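Local coordinates for protein periplasmic beta-glucosidase (Pseudomonas aeruginosa, PDB 6R5U) that probably hydrolyses terminal, non-reducing beta-D-glucosyl residues in the periplasm, releasing beta-D-glucose, as a member of glycosyl hydrolase family 3, at residues S9-M14 with A313-L318; A60-V65 with L74-D79; G217-S222 with W246-L251; L251-H256 with M285-D290. The protein carries 1 engineered substitution. All coordinates share one frame; numbering follows the deposited sequence. Where two conformers were deposited one is given.

Interaction 1. Residues S9-M14 with A313-L318; sequences SLMARM and ACRDVL
Met11 of helix 2-13 reaches across to helix 307-323 and brings its thioether over the backbone of Arg315. Its side chain runs straight out through chi2 (-178°), which carries SD to 3.8 Å from Arg315 CB, the two side chains crossing at about a right angle while the guanidinium end of Arg315 leads away. Nearer its root, Met11 CG meets CD1 of Leu318 at 3.6 Å. Leu318 spreads its two methyls between three neighbours: CD1 also faces Met14 SD at 4.0 Å, the two side chains running past each other in opposite directions, and CD2 touches CD2 of Leu10, likewise at 4.0 Å. Met14 carries on beyond Leu318 to put its CE 3.7 Å from Cys314 SG. The axes of the short helical segments lie 11.2 Å apart at an angle of 131°, and the side chains of Met11, Met14 and Leu318 span the distance between them. No hydrogen bond crosses it, so helix 2-13 is held to helix 307-323 here by sulfur and methyl contacts.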
loop_
_atom_site.group_PDB
_atom_site.type_symbol
_atom_site.label_atom_id
_atom_site.label_comp_id
_atom_site.label_asym_id
_atom_site.label_seq_id
_atom_site.Cartn_x
_atom_site.Cartn_y
_atom_site.Cartn_z
ATOM N N SER A 9 19.653 -47.242 2.700
ATOM C CA SER A 9 20.635 -47.963 3.565
ATOM C C SER A 9 21.293 -46.980 4.552
ATOM O O SER A 9 21.412 -47.346 5.740
ATOM C CB SER A 9 21.653 -48.763 2.782
ATOM O OG SER A 9 22.044 -48.090 1.595
ATOM N N LEU A 10 21.658 -45.759 4.124
ATOM C CA LEU A 10 22.318 -44.776 5.029
ATOM C C LEU A 10 21.347 -44.404 6.154
ATOM O O LEU A 10 21.757 -44.441 7.329
ATOM C CB LEU A 10 22.795 -43.544 4.253
ATOM C CG LEU A 10 23.546 -42.483 5.065
ATOM C CD1 LEU A 10 24.688 -43.090 5.881
ATOM C CD2 LEU A 10 24.095 -41.396 4.156
ATOM N N MET A 11 20.090 -44.109 5.843
ATOM C CA MET A 11 19.132 -43.693 6.900
ATOM C C MET A 11 18.788 -44.867 7.824
ATOM O O MET A 11 18.493 -44.607 9.015
ATOM C CB MET A 11 17.860 -43.097 6.303
ATOM C CG MET A 11 18.038 -41.617 6.042
ATOM S SD MET A 11 16.568 -40.845 5.383
ATOM C CE MET A 11 15.412 -41.055 6.735
ATOM N N ALA A 12 18.844 -46.106 7.334
ATOM C CA ALA A 12 18.637 -47.304 8.184
ATOM C C ALA A 12 19.749 -47.389 9.242
ATOM O O ALA A 12 19.476 -47.879 10.330
ATOM C CB ALA A 12 18.563 -48.557 7.344
ATOM N N ARG A 13 20.942 -46.866 8.961
ATOM C CA ARG A 13 22.096 -46.875 9.904
ATOM C C ARG A 13 21.934 -45.822 11.005
ATOM O O ARG A 13 22.557 -45.988 12.060
ATOM C CB ARG A 13 23.423 -46.540 9.214
ATOM C CG ARG A 13 23.681 -47.261 7.902
ATOM C CD ARG A 13 24.849 -48.202 7.982
ATOM N NE ARG A 13 26.100 -47.543 7.674
ATOM C CZ ARG A 13 27.251 -47.811 8.262
ATOM N NH1 ARG A 13 27.328 -48.713 9.224
ATOM N NH2 ARG A 13 28.337 -47.159 7.893
ATOM N N MET A 14 21.184 -44.739 10.761
ATOM C CA MET A 14 21.349 -43.489 11.547
ATOM C C MET A 14 20.454 -43.511 12.788
ATOM O O MET A 14 19.342 -44.025 12.729
ATOM C CB MET A 14 21.023 -42.272 10.681
ATOM C CG MET A 14 21.954 -42.128 9.483
ATOM S SD MET A 14 21.404 -40.912 8.262
ATOM C CE MET A 14 21.596 -39.402 9.211
ATOM N N ALA A 313 12.742 -34.605 6.506
ATOM C CA ALA A 313 13.737 -33.507 6.524
ATOM C C ALA A 313 15.144 -34.057 6.233
ATOM O O ALA A 313 15.847 -33.490 5.341
ATOM C CB ALA A 313 13.712 -32.802 7.851
ATOM N N CYS A 314 15.551 -35.101 6.967
ATOM C CA CYS A 314 16.889 -35.742 6.845
ATOM C C CYS A 314 17.107 -36.248 5.416
ATOM O O CYS A 314 18.150 -35.946 4.835
ATOM C CB CYS A 314 17.073 -36.894 7.833
ATOM S SG CYS A 314 18.737 -37.612 7.742
ATOM N N ARG A 315 16.150 -36.991 4.875
ATOM C CA ARG A 315 16.171 -37.527 3.490
ATOM C C ARG A 315 16.482 -36.394 2.499
ATOM O O ARG A 315 17.323 -36.597 1.615
ATOM C CB ARG A 315 14.817 -38.208 3.232
ATOM C CG ARG A 315 14.497 -38.583 1.787
ATOM C CD ARG A 315 14.638 -40.070 1.514
ATOM N NE ARG A 315 14.261 -40.571 0.189
ATOM C CZ ARG A 315 14.843 -40.264 -0.975
ATOM N NH1 ARG A 315 15.814 -39.368 -1.046
ATOM N NH2 ARG A 315 14.412 -40.828 -2.089
ATOM N N ASP A 316 15.836 -35.239 2.642
ATOM C CA ASP A 316 16.020 -34.091 1.716
ATOM C C ASP A 316 17.471 -33.598 1.810
ATOM O O ASP A 316 18.095 -33.312 0.753
ATOM C CB ASP A 316 14.988 -32.982 1.985
ATOM C CG ASP A 316 13.556 -33.367 1.652
ATOM O OD1 ASP A 316 13.396 -34.273 0.812
ATOM O OD2 ASP A 316 12.607 -32.753 2.231
ATOM N N VAL A 317 18.026 -33.514 3.019
ATOM C CA VAL A 317 19.458 -33.108 3.154
ATOM C C VAL A 317 20.352 -34.149 2.465
ATOM O O VAL A 317 21.217 -33.748 1.671
ATOM C CB VAL A 317 19.882 -32.900 4.610
ATOM C CG1 VAL A 317 21.377 -32.617 4.695
ATOM C CG2 VAL A 317 19.076 -31.790 5.273
ATOM N N LEU A 318 20.155 -35.445 2.735
ATOM C CA LEU A 318 21.043 -36.484 2.142
ATOM C C LEU A 318 20.875 -36.495 0.617
ATOM O O LEU A 318 21.880 -36.657 -0.084
ATOM C CB LEU A 318 20.743 -37.862 2.736
ATOM C CG LEU A 318 20.927 -38.000 4.244
ATOM C CD1 LEU A 318 20.434 -39.363 4.706
ATOM C CD2 LEU A 318 22.377 -37.779 4.660
#

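Interaction 2. Residues A60-V65 with L74-D79; sequences AMQDQV and LFHAYD. With BGC (beta-D-glucopyranose), chain C.
Gln62 turns its amide to the backbone of Leu74 and uses both ends of it. Leu74 N donates to Gln62 OE1 over 3.0 Å, in the carbonyl plane and on a lone pair, with 151° at the hydrogen; in return Gln62 NE2 gives a weak bond to Leu74 O at 3.3 Å. The bend at chi2 (71°) swings the amide round to the Leu74 backbone, and NE2 has a second acceptor in Pro330 O, so three hydrogen bonds, one of them weak, fix the rotation of the amide. These bonds tie helix 55-62 to strand 75-78, the second strand of a beta-alpha-beta unit that starts with strand 48-50 in the TIM-barrel-like domain. At the far end of the 74-79 segment, Asp79 OD1 accepts O4 of the bound glucose at 2.9 Å, and OD1 is also salt-bridged to Lys176. Beside the amide, Val65 CG2 packs 4.1 Å from Leu74 CG. Met61 CB approaches the edge of the His76 ring, 3.9 Å from NE2, which is buried here without a hydrogen-bonding partner in the model.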
loop_
_atom_site.group_PDB
_atom_site.type_symbol
_atom_site.label_atom_id
_atom_site.label_comp_id
_atom_site.label_asym_id
_atom_site.label_seq_id
_atom_site.Cartn_x
_atom_site.Cartn_y
_atom_site.Cartn_z
ATOM N N ALA A 60 39.351 -27.597 5.682
ATOM C CA ALA A 60 39.589 -27.847 7.125
ATOM C C ALA A 60 38.301 -28.375 7.768
ATOM O O ALA A 60 38.371 -29.292 8.614
ATOM C CB ALA A 60 40.056 -26.580 7.799
ATOM N N MET A 61 37.168 -27.805 7.361
ATOM C CA MET A 61 35.825 -28.203 7.858
ATOM C C MET A 61 35.485 -29.597 7.323
ATOM O O MET A 61 35.080 -30.444 8.130
ATOM C CB MET A 61 34.761 -27.185 7.440
ATOM C CG MET A 61 34.976 -25.838 8.094
ATOM S SD MET A 61 33.491 -24.820 8.087
ATOM C CE MET A 61 34.053 -23.406 9.035
ATOM N N GLN A 62 35.703 -29.839 6.032
ATOM C CA GLN A 62 35.407 -31.161 5.410
ATOM C C GLN A 62 36.290 -32.242 6.054
ATOM O O GLN A 62 35.820 -33.376 6.220
ATOM C CB GLN A 62 35.587 -31.089 3.892
ATOM C CG GLN A 62 34.808 -32.146 3.124
ATOM C CD GLN A 62 33.302 -31.936 3.112
ATOM O OE1 GLN A 62 32.645 -31.990 4.154
ATOM N NE2 GLN A 62 32.728 -31.731 1.927
ATOM N N ASP A 63 37.512 -31.882 6.448
ATOM C CA ASP A 63 38.494 -32.804 7.077
ATOM C C ASP A 63 37.970 -33.314 8.426
ATOM O O ASP A 63 38.419 -34.395 8.826
ATOM C CB ASP A 63 39.858 -32.136 7.253
ATOM C CG ASP A 63 40.616 -31.910 5.955
ATOM O OD1 ASP A 63 40.225 -32.491 4.912
ATOM O OD2 ASP A 63 41.593 -31.144 5.991
ATOM N N GLN A 64 37.074 -32.595 9.111
ATOM C CA GLN A 64 36.546 -33.039 10.432
ATOM C C GLN A 64 35.539 -34.179 10.235
ATOM O O GLN A 64 35.340 -34.968 11.194
ATOM C CB GLN A 64 35.883 -31.909 11.210
ATOM C CG GLN A 64 36.795 -30.716 11.442
ATOM C CD GLN A 64 38.143 -31.089 12.011
ATOM O OE1 GLN A 64 38.257 -31.529 13.157
ATOM N NE2 GLN A 64 39.188 -30.859 11.232
ATOM N N VAL A 65 34.935 -34.278 9.053
ATOM C CA VAL A 65 33.875 -35.282 8.748
ATOM C C VAL A 65 34.424 -36.698 8.968
ATOM O O VAL A 65 33.641 -37.559 9.413
ATOM C CB VAL A 65 33.330 -35.096 7.320
ATOM C CG1 VAL A 65 32.480 -36.278 6.881
ATOM C CG2 VAL A 65 32.552 -33.795 7.198
ATOM N N LEU A 74 29.677 -32.427 4.602
ATOM C CA LEU A 74 28.954 -31.134 4.657
ATOM C C LEU A 74 28.730 -30.629 3.234
ATOM O O LEU A 74 29.539 -30.982 2.348
ATOM C CB LEU A 74 29.818 -30.122 5.404
ATOM C CG LEU A 74 30.182 -30.491 6.834
ATOM C CD1 LEU A 74 31.386 -29.674 7.291
ATOM C CD2 LEU A 74 28.994 -30.311 7.762
ATOM N N PHE A 75 27.708 -29.798 3.024
ATOM C CA PHE A 75 27.689 -28.875 1.867
ATOM C C PHE A 75 27.968 -27.483 2.401
ATOM O O PHE A 75 27.762 -27.249 3.591
ATOM C CB PHE A 75 26.427 -28.978 1.009
ATOM C CG PHE A 75 25.138 -28.463 1.588
ATOM C CD1 PHE A 75 24.844 -27.107 1.586
ATOM C CD2 PHE A 75 24.166 -29.344 2.050
ATOM C CE1 PHE A 75 23.621 -26.648 2.067
ATOM C CE2 PHE A 75 22.958 -28.884 2.556
ATOM C CZ PHE A 75 22.682 -27.538 2.556
ATOM N N HIS A 76 28.462 -26.620 1.530
ATOM C CA HIS A 76 28.890 -25.241 1.881
ATOM C C HIS A 76 28.100 -24.240 1.053
ATOM O O HIS A 76 28.037 -24.415 -0.192
ATOM C CB HIS A 76 30.403 -25.116 1.699
ATOM C CG HIS A 76 31.125 -25.869 2.751
ATOM N ND1 HIS A 76 31.281 -27.245 2.698
ATOM C CD2 HIS A 76 31.699 -25.447 3.893
ATOM C CE1 HIS A 76 31.944 -27.634 3.770
ATOM N NE2 HIS A 76 32.216 -26.548 4.519
ATOM N N ALA A 77 27.462 -23.277 1.713
ATOM C CA ALA A 77 26.572 -22.325 1.004
ATOM C C ALA A 77 27.069 -20.901 1.198
ATOM O O ALA A 77 27.737 -20.648 2.166
ATOM C CB ALA A 77 25.128 -22.473 1.454
ATOM N N TYR A 78 26.630 -20.011 0.316
ATOM C CA TYR A 78 26.894 -18.554 0.358
ATOM C C TYR A 78 25.833 -17.826 -0.471
ATOM O O TYR A 78 25.119 -18.458 -1.277
ATOM C CB TYR A 78 28.298 -18.290 -0.192
ATOM C CG TYR A 78 28.926 -16.964 0.162
ATOM C CD1 TYR A 78 28.790 -16.394 1.424
ATOM C CD2 TYR A 78 29.700 -16.299 -0.773
ATOM C CE1 TYR A 78 29.396 -15.191 1.745
ATOM C CE2 TYR A 78 30.312 -15.094 -0.476
ATOM C CZ TYR A 78 30.161 -14.539 0.788
ATOM O OH TYR A 78 30.776 -13.354 1.072
ATOM N N ASP A 79 25.746 -16.515 -0.276
ATOM C CA ASP A 79 24.848 -15.602 -1.022
ATOM C C ASP A 79 25.614 -15.070 -2.226
ATOM O O ASP A 79 26.137 -13.953 -2.185
ATOM C CB ASP A 79 24.377 -14.447 -0.148
ATOM C CG ASP A 79 23.450 -14.883 0.966
ATOM O OD1 ASP A 79 22.320 -15.316 0.638
ATOM O OD2 ASP A 79 23.863 -14.780 2.153
HETATM C C2 BGC C . 18.939 -12.647 4.272
HETATM C C3 BGC C . 18.842 -13.810 3.270
HETATM C C4 BGC C . 20.122 -14.645 3.236
HETATM C C5 BGC C . 20.405 -15.162 4.654
HETATM C C6 BGC C . 21.594 -16.153 4.735
HETATM C C1 BGC C . 19.606 -13.022 5.630
HETATM O O2 BGC C . 17.605 -12.138 4.499
HETATM O O3 BGC C . 18.584 -13.361 1.940
HETATM O O4 BGC C . 20.008 -15.705 2.285
HETATM O O5 BGC C . 20.629 -14.030 5.517
HETATM O O6 BGC C . 22.837 -15.614 4.225
#

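Interaction 3. Residues G217-S222 with W246-L251; sequences GAVMVS and WGFKGL. With BGC (beta-D-glucopyranose), chain C.
Two neighbouring parallel strands of the barrel sheet, 218-221 and 251-253, begin pairing here, where the loop after helix 235-245 delivers the chain to its next strand. Leu251 straddles Ala218. Its N donates to Gly217 O at 3.0 Å, and its O accepts Val219 N at 2.9 Å, so the two bonds reach the residues flanking Ala218, the pattern of a parallel bridge. Between them Ala218 CA sits 3.1 Å from Leu251 O in a CA-H...O contact. On one face of the sheet, Ala218 CB and Leu251 CB are 4.2 Å apart. On the approach to the strand, Phe248 turns back onto its partner. A chi1 of 180° swings the ring away from its own backbone N and out to Val219, whose CG2 lies over one face in a CH-pi contact, 3.9 Å from the centroid and offset toward the rim. Gly250 N sits over the centre of the opposite face, so the ring is sandwiched between the neighbouring strand and its own loop. Arg243 bonds to the carbonyls of Phe248 and Gly250, tying that loop to the preceding helix. Farther along the first strand, Met220 extends toward the bound glucose, placing CE 3.1 Å from its O4. A helix followed by a loop that feeds a parallel strand is the repeating pattern of the beta/alpha barrel, with the sugar bound beyond the strands' C-terminal ends.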
loop_
_atom_site.group_PDB
_atom_site.type_symbol
_atom_site.label_atom_id
_atom_site.label_comp_id
_atom_site.label_asym_id
_atom_site.label_seq_id
_atom_site.Cartn_x
_atom_site.Cartn_y
_atom_site.Cartn_z
ATOM N N GLY A 217 17.375 -27.223 -6.688
ATOM C CA GLY A 217 17.598 -28.222 -5.625
ATOM C C GLY A 217 17.045 -27.754 -4.286
ATOM O O GLY A 217 16.710 -28.609 -3.446
ATOM N N ALA A 218 16.962 -26.445 -4.043
ATOM C CA ALA A 218 16.485 -25.960 -2.734
ATOM C C ALA A 218 15.587 -24.737 -2.849
ATOM O O ALA A 218 15.584 -24.035 -3.889
ATOM C CB ALA A 218 17.648 -25.675 -1.824
ATOM N N VAL A 219 14.864 -24.505 -1.764
ATOM C CA VAL A 219 13.967 -23.336 -1.603
ATOM C C VAL A 219 14.213 -22.757 -0.224
ATOM O O VAL A 219 14.070 -23.497 0.762
ATOM C CB VAL A 219 12.486 -23.709 -1.756
ATOM C CG1 VAL A 219 11.599 -22.510 -1.452
ATOM C CG2 VAL A 219 12.194 -24.265 -3.138
ATOM N N MET A 220 14.536 -21.475 -0.190
ATOM C CA MET A 220 14.679 -20.727 1.074
ATOM C C MET A 220 13.354 -20.044 1.391
ATOM O O MET A 220 12.806 -19.312 0.538
ATOM C CB MET A 220 15.772 -19.663 1.028
ATOM C CG MET A 220 15.805 -18.940 2.348
ATOM S SD MET A 220 17.331 -18.098 2.774
ATOM C CE MET A 220 16.968 -16.502 2.074
ATOM N N VAL A 221 12.880 -20.264 2.605
ATOM C CA VAL A 221 11.543 -19.814 3.065
ATOM C C VAL A 221 11.666 -18.396 3.622
ATOM O O VAL A 221 12.660 -18.110 4.273
ATOM C CB VAL A 221 10.992 -20.809 4.092
ATOM C CG1 VAL A 221 9.718 -20.290 4.738
ATOM C CG2 VAL A 221 10.799 -22.170 3.419
ATOM N N SER A 222 10.653 -17.558 3.405
ATOM C CA SER A 222 10.739 -16.110 3.705
ATOM C C SER A 222 10.397 -15.823 5.172
ATOM O O SER A 222 9.926 -16.718 5.888
ATOM C CB SER A 222 9.893 -15.312 2.729
ATOM O OG SER A 222 8.508 -15.558 2.890
ATOM N N TRP A 246 2.997 -28.623 -6.726
ATOM C CA TRP A 246 4.102 -28.352 -7.669
ATOM C C TRP A 246 5.043 -29.555 -7.788
ATOM O O TRP A 246 5.821 -29.589 -8.748
ATOM C CB TRP A 246 4.867 -27.100 -7.253
ATOM C CG TRP A 246 4.118 -25.822 -7.440
ATOM C CD1 TRP A 246 2.897 -25.624 -8.026
ATOM C CD2 TRP A 246 4.578 -24.536 -7.016
ATOM N NE1 TRP A 246 2.565 -24.299 -7.982
ATOM C CE2 TRP A 246 3.585 -23.604 -7.381
ATOM C CE3 TRP A 246 5.731 -24.090 -6.360
ATOM C CZ2 TRP A 246 3.731 -22.243 -7.122
ATOM C CZ3 TRP A 246 5.879 -22.742 -6.119
ATOM C CH2 TRP A 246 4.893 -21.837 -6.499
ATOM N N GLY A 247 5.003 -30.499 -6.845
ATOM C CA GLY A 247 5.861 -31.693 -6.907
ATOM C C GLY A 247 7.318 -31.364 -6.627
ATOM O O GLY A 247 8.187 -32.102 -7.141
ATOM N N PHE A 248 7.599 -30.344 -5.809
ATOM C CA PHE A 248 8.990 -30.028 -5.399
ATOM C C PHE A 248 9.555 -31.222 -4.619
ATOM O O PHE A 248 8.940 -31.664 -3.627
ATOM C CB PHE A 248 9.069 -28.772 -4.540
ATOM C CG PHE A 248 10.464 -28.417 -4.095
ATOM C CD1 PHE A 248 11.446 -28.164 -5.038
ATOM C CD2 PHE A 248 10.799 -28.376 -2.745
ATOM C CE1 PHE A 248 12.739 -27.860 -4.655
ATOM C CE2 PHE A 248 12.096 -28.066 -2.358
ATOM C CZ PHE A 248 13.055 -27.787 -3.315
ATOM N N LYS A 249 10.712 -31.719 -5.048
ATOM C CA LYS A 249 11.339 -32.922 -4.443
ATOM C C LYS A 249 12.585 -32.551 -3.647
ATOM O O LYS A 249 13.198 -33.447 -3.102
ATOM C CB LYS A 249 11.689 -33.925 -5.541
ATOM C CG LYS A 249 10.475 -34.593 -6.165
ATOM C CD LYS A 249 10.797 -35.964 -6.694
ATOM C CE LYS A 249 10.794 -37.003 -5.588
ATOM N NZ LYS A 249 11.958 -37.916 -5.680
ATOM N N GLY A 250 12.939 -31.275 -3.572
ATOM C CA GLY A 250 14.237 -30.888 -3.011
ATOM C C GLY A 250 14.143 -30.511 -1.556
ATOM O O GLY A 250 13.276 -31.036 -0.812
ATOM N N LEU A 251 15.026 -29.599 -1.170
ATOM C CA LEU A 251 15.311 -29.241 0.232
ATOM C C LEU A 251 14.681 -27.877 0.561
ATOM O O LEU A 251 14.826 -26.920 -0.242
ATOM C CB LEU A 251 16.837 -29.219 0.355
ATOM C CG LEU A 251 17.373 -28.855 1.728
ATOM C CD1 LEU A 251 17.160 -30.001 2.701
ATOM C CD2 LEU A 251 18.836 -28.493 1.652
HETATM C C2 BGC C . 18.939 -12.647 4.272
HETATM C C3 BGC C . 18.842 -13.810 3.270
HETATM C C4 BGC C . 20.122 -14.645 3.236
HETATM C C5 BGC C . 20.405 -15.162 4.654
HETATM C C6 BGC C . 21.594 -16.153 4.735
HETATM C C1 BGC C . 19.606 -13.022 5.630
HETATM O O2 BGC C . 17.605 -12.138 4.499
HETATM O O3 BGC C . 18.584 -13.361 1.940
HETATM O O4 BGC C . 20.008 -15.705 2.285
HETATM O O5 BGC C . 20.629 -14.030 5.517
HETATM O O6 BGC C . 22.837 -15.614 4.225
#

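Interaction 4. Residues L251-H256 with M285-D290; sequences LTISNH and MNMNDD. Engineered in segment 251-256: Asn255 (natural residue Asp). With BGC (beta-D-glucopyranose), chain C.
Ser254 N donates to Met285 O at 2.9 Å in a nearly straight bond, 174° at the hydrogen. On the other side of Ile253, Met285 N donates to Thr252 O, also at 2.9 Å, which completes a single bridge between Ile253 and Met285. The bridge joins strands 251-253 and 286-287, the two outermost in the order of the barrel sheet, and so brings the eighth strand beside the seventh and closes the ring. Beyond it the side chains take over. Ile253 and Met285 lie side by side, pointing the same way, while Met287 bends at chi3 (-78°) to bring CE to Ile253 CG2 at 3.9 Å. Met287 SD lies 3.6 Å from His256 N. From Met287 SD to C6 of the bound glucose is 3.7 Å. Over one face of the His256 ring lies Asn288 CB, in one of its two deposited conformers, a CH-pi contact 4.1 Å from the centroid. The engineered Asn255, an aspartate in the natural protein, accepts His256 N on a lone pair of OD1, and Asn255 OD1 lies 3.5 Å from the sugar's C1. Two backbone hydrogen bonds thus close the strands, whereas a thioether and the engineered amide present the glucose with one apolar and one polar surface.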
loop_
_atom_site.group_PDB
_atom_site.type_symbol
_atom_site.label_atom_id
_atom_site.label_comp_id
_atom_site.label_asym_id
_atom_site.label_seq_id
_atom_site.Cartn_x
_atom_site.Cartn_y
_atom_site.Cartn_z
ATOM N N LEU A 251 15.026 -29.599 -1.170
ATOM C CA LEU A 251 15.311 -29.241 0.232
ATOM C C LEU A 251 14.681 -27.877 0.561
ATOM O O LEU A 251 14.826 -26.920 -0.242
ATOM C CB LEU A 251 16.837 -29.219 0.355
ATOM C CG LEU A 251 17.373 -28.855 1.728
ATOM C CD1 LEU A 251 17.160 -30.001 2.701
ATOM C CD2 LEU A 251 18.836 -28.493 1.652
ATOM N N THR A 252 14.030 -27.766 1.719
ATOM C CA THR A 252 13.555 -26.466 2.249
ATOM C C THR A 252 14.483 -25.986 3.361
ATOM O O THR A 252 14.816 -26.779 4.273
ATOM C CB THR A 252 12.116 -26.531 2.767
ATOM O OG1 THR A 252 11.991 -27.644 3.661
ATOM C CG2 THR A 252 11.123 -26.628 1.631
ATOM N N ILE A 253 14.849 -24.711 3.295
ATOM C CA ILE A 253 15.776 -24.057 4.256
ATOM C C ILE A 253 15.055 -22.857 4.866
ATOM O O ILE A 253 14.571 -22.016 4.102
ATOM C CB ILE A 253 17.065 -23.641 3.528
ATOM C CG1 ILE A 253 17.735 -24.848 2.875
ATOM C CG2 ILE A 253 18.013 -22.931 4.468
ATOM C CD1 ILE A 253 18.894 -24.501 1.979
ATOM N N SER A 254 15.036 -22.753 6.188
ATOM C CA SER A 254 14.513 -21.567 6.896
ATOM C C SER A 254 15.515 -20.424 6.756
ATOM O O SER A 254 16.715 -20.678 6.584
ATOM C CB SER A 254 14.230 -21.844 8.329
ATOM O OG SER A 254 15.428 -21.793 9.076
ATOM N N ASN A 255 15.025 -19.197 6.839
ATOM C CA ASN A 255 15.876 -17.983 6.811
ATOM C C ASN A 255 16.473 -17.866 8.211
ATOM O O ASN A 255 16.011 -18.581 9.112
ATOM C CB ASN A 255 15.069 -16.756 6.357
ATOM C CG ASN A 255 15.869 -15.732 5.576
ATOM O OD1 ASN A 255 16.995 -15.408 5.926
ATOM N ND2 ASN A 255 15.259 -15.141 4.565
ATOM N N HIS A 256 17.437 -16.969 8.378
ATOM C CA HIS A 256 18.270 -16.793 9.596
ATOM C C HIS A 256 17.361 -16.449 10.781
ATOM O O HIS A 256 16.695 -15.389 10.718
ATOM C CB HIS A 256 19.302 -15.698 9.288
ATOM C CG HIS A 256 20.447 -15.635 10.233
ATOM N ND1 HIS A 256 20.277 -15.378 11.576
ATOM C CD2 HIS A 256 21.776 -15.771 10.025
ATOM C CE1 HIS A 256 21.456 -15.369 12.170
ATOM N NE2 HIS A 256 22.397 -15.611 11.237
ATOM N N MET A 285 15.530 -27.760 6.958
ATOM C CA MET A 285 16.848 -27.318 7.450
ATOM C C MET A 285 16.697 -25.966 8.147
ATOM O O MET A 285 15.933 -25.106 7.684
ATOM C CB MET A 285 17.812 -27.267 6.270
ATOM C CG MET A 285 19.228 -26.905 6.595
ATOM S SD MET A 285 20.376 -27.557 5.322
ATOM C CE MET A 285 21.221 -28.800 6.301
ATOM N N ASN A 286 17.410 -25.822 9.248
ATOM C CA ASN A 286 17.230 -24.758 10.257
ATOM C C ASN A 286 18.512 -23.919 10.349
ATOM O O ASN A 286 19.563 -24.443 10.751
ATOM C CB ASN A 286 16.862 -25.430 11.571
ATOM C CG ASN A 286 16.691 -24.442 12.693
ATOM O OD1 ASN A 286 16.267 -23.319 12.451
ATOM N ND2 ASN A 286 17.008 -24.868 13.906
ATOM N N MET A 287 18.426 -22.650 9.973
ATOM C CA MET A 287 19.589 -21.740 9.895
ATOM C C MET A 287 19.837 -21.106 11.271
ATOM O O MET A 287 18.907 -20.493 11.810
ATOM C CB MET A 287 19.337 -20.666 8.832
ATOM C CG MET A 287 20.593 -19.955 8.365
ATOM S SD MET A 287 20.255 -18.748 7.066
ATOM C CE MET A 287 20.082 -19.821 5.647
ATOM N N ASN A 288 21.025 -21.378 11.836
ATOM C CA ASN A 288 21.755 -20.666 12.923
ATOM C C ASN A 288 21.082 -20.802 14.297
ATOM O O ASN A 288 21.853 -20.946 15.229
ATOM C CB ASN A 288 22.133 -19.222 12.554
ATOM C CG ASN A 288 23.619 -18.987 12.740
ATOM O OD1 ASN A 288 24.448 -19.677 12.162
ATOM N ND2 ASN A 288 23.967 -18.037 13.586
ATOM N N ASP A 289 19.754 -20.744 14.456
ATOM C CA ASP A 289 19.140 -20.611 15.821
ATOM C C ASP A 289 19.178 -21.932 16.625
ATOM O O ASP A 289 19.034 -21.838 17.870
ATOM C CB ASP A 289 17.744 -19.956 15.799
ATOM C CG ASP A 289 16.640 -20.710 15.060
ATOM O OD1 ASP A 289 16.760 -21.948 14.932
ATOM O OD2 ASP A 289 15.657 -20.045 14.607
ATOM N N ASP A 290 19.347 -23.091 15.965
ATOM C CA ASP A 290 19.600 -24.438 16.569
ATOM C C ASP A 290 18.409 -24.990 17.372
ATOM O O ASP A 290 18.644 -25.876 18.212
ATOM C CB ASP A 290 20.846 -24.447 17.466
ATOM C CG ASP A 290 22.154 -24.374 16.695
ATOM O OD1 ASP A 290 22.154 -24.604 15.445
ATOM O OD2 ASP A 290 23.174 -24.092 17.347
HETATM C C2 BGC C . 18.939 -12.647 4.272
HETATM C C3 BGC C . 18.842 -13.810 3.270
HETATM C C4 BGC C . 20.122 -14.645 3.236
HETATM C C5 BGC C . 20.405 -15.162 4.654
HETATM C C6 BGC C . 21.594 -16.153 4.735
HETATM C C1 BGC C . 19.606 -13.022 5.630
HETATM O O2 BGC C . 17.605 -12.138 4.499
HETATM O O3 BGC C . 18.584 -13.361 1.940
HETATM O O4 BGC C . 20.008 -15.705 2.285
HETATM O O5 BGC C . 20.629 -14.030 5.517
HETATM O O6 BGC C . 22.837 -15.614 4.225
HETATM O O HOH W 1 15.785 -20.503 11.984
HETATM O O HOH W 2 17.276 -23.004 7.641
#

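From the N terminus, helix 2-13 opens interaction 1, which closes only at helix 307-323, 299 residues on; the other three contacts all lie within that loop. Interaction 2 comes first and shuts a short one, bringing helix 55-62 back to strand 75-78. Interaction 3 and interaction 4 follow in series and share Leu251: the former joins strand 218-221 to strand 251-253, the latter carries 251-253 on to 286-287, so the sheet comes round on itself. Phe75 from interaction 2 touches Leu251 and Met285, and Val317 from interaction 1 packs on the same two residues. Interactions 2, 3 and 4 all reach the bound glucose; interaction 1 lies farther off.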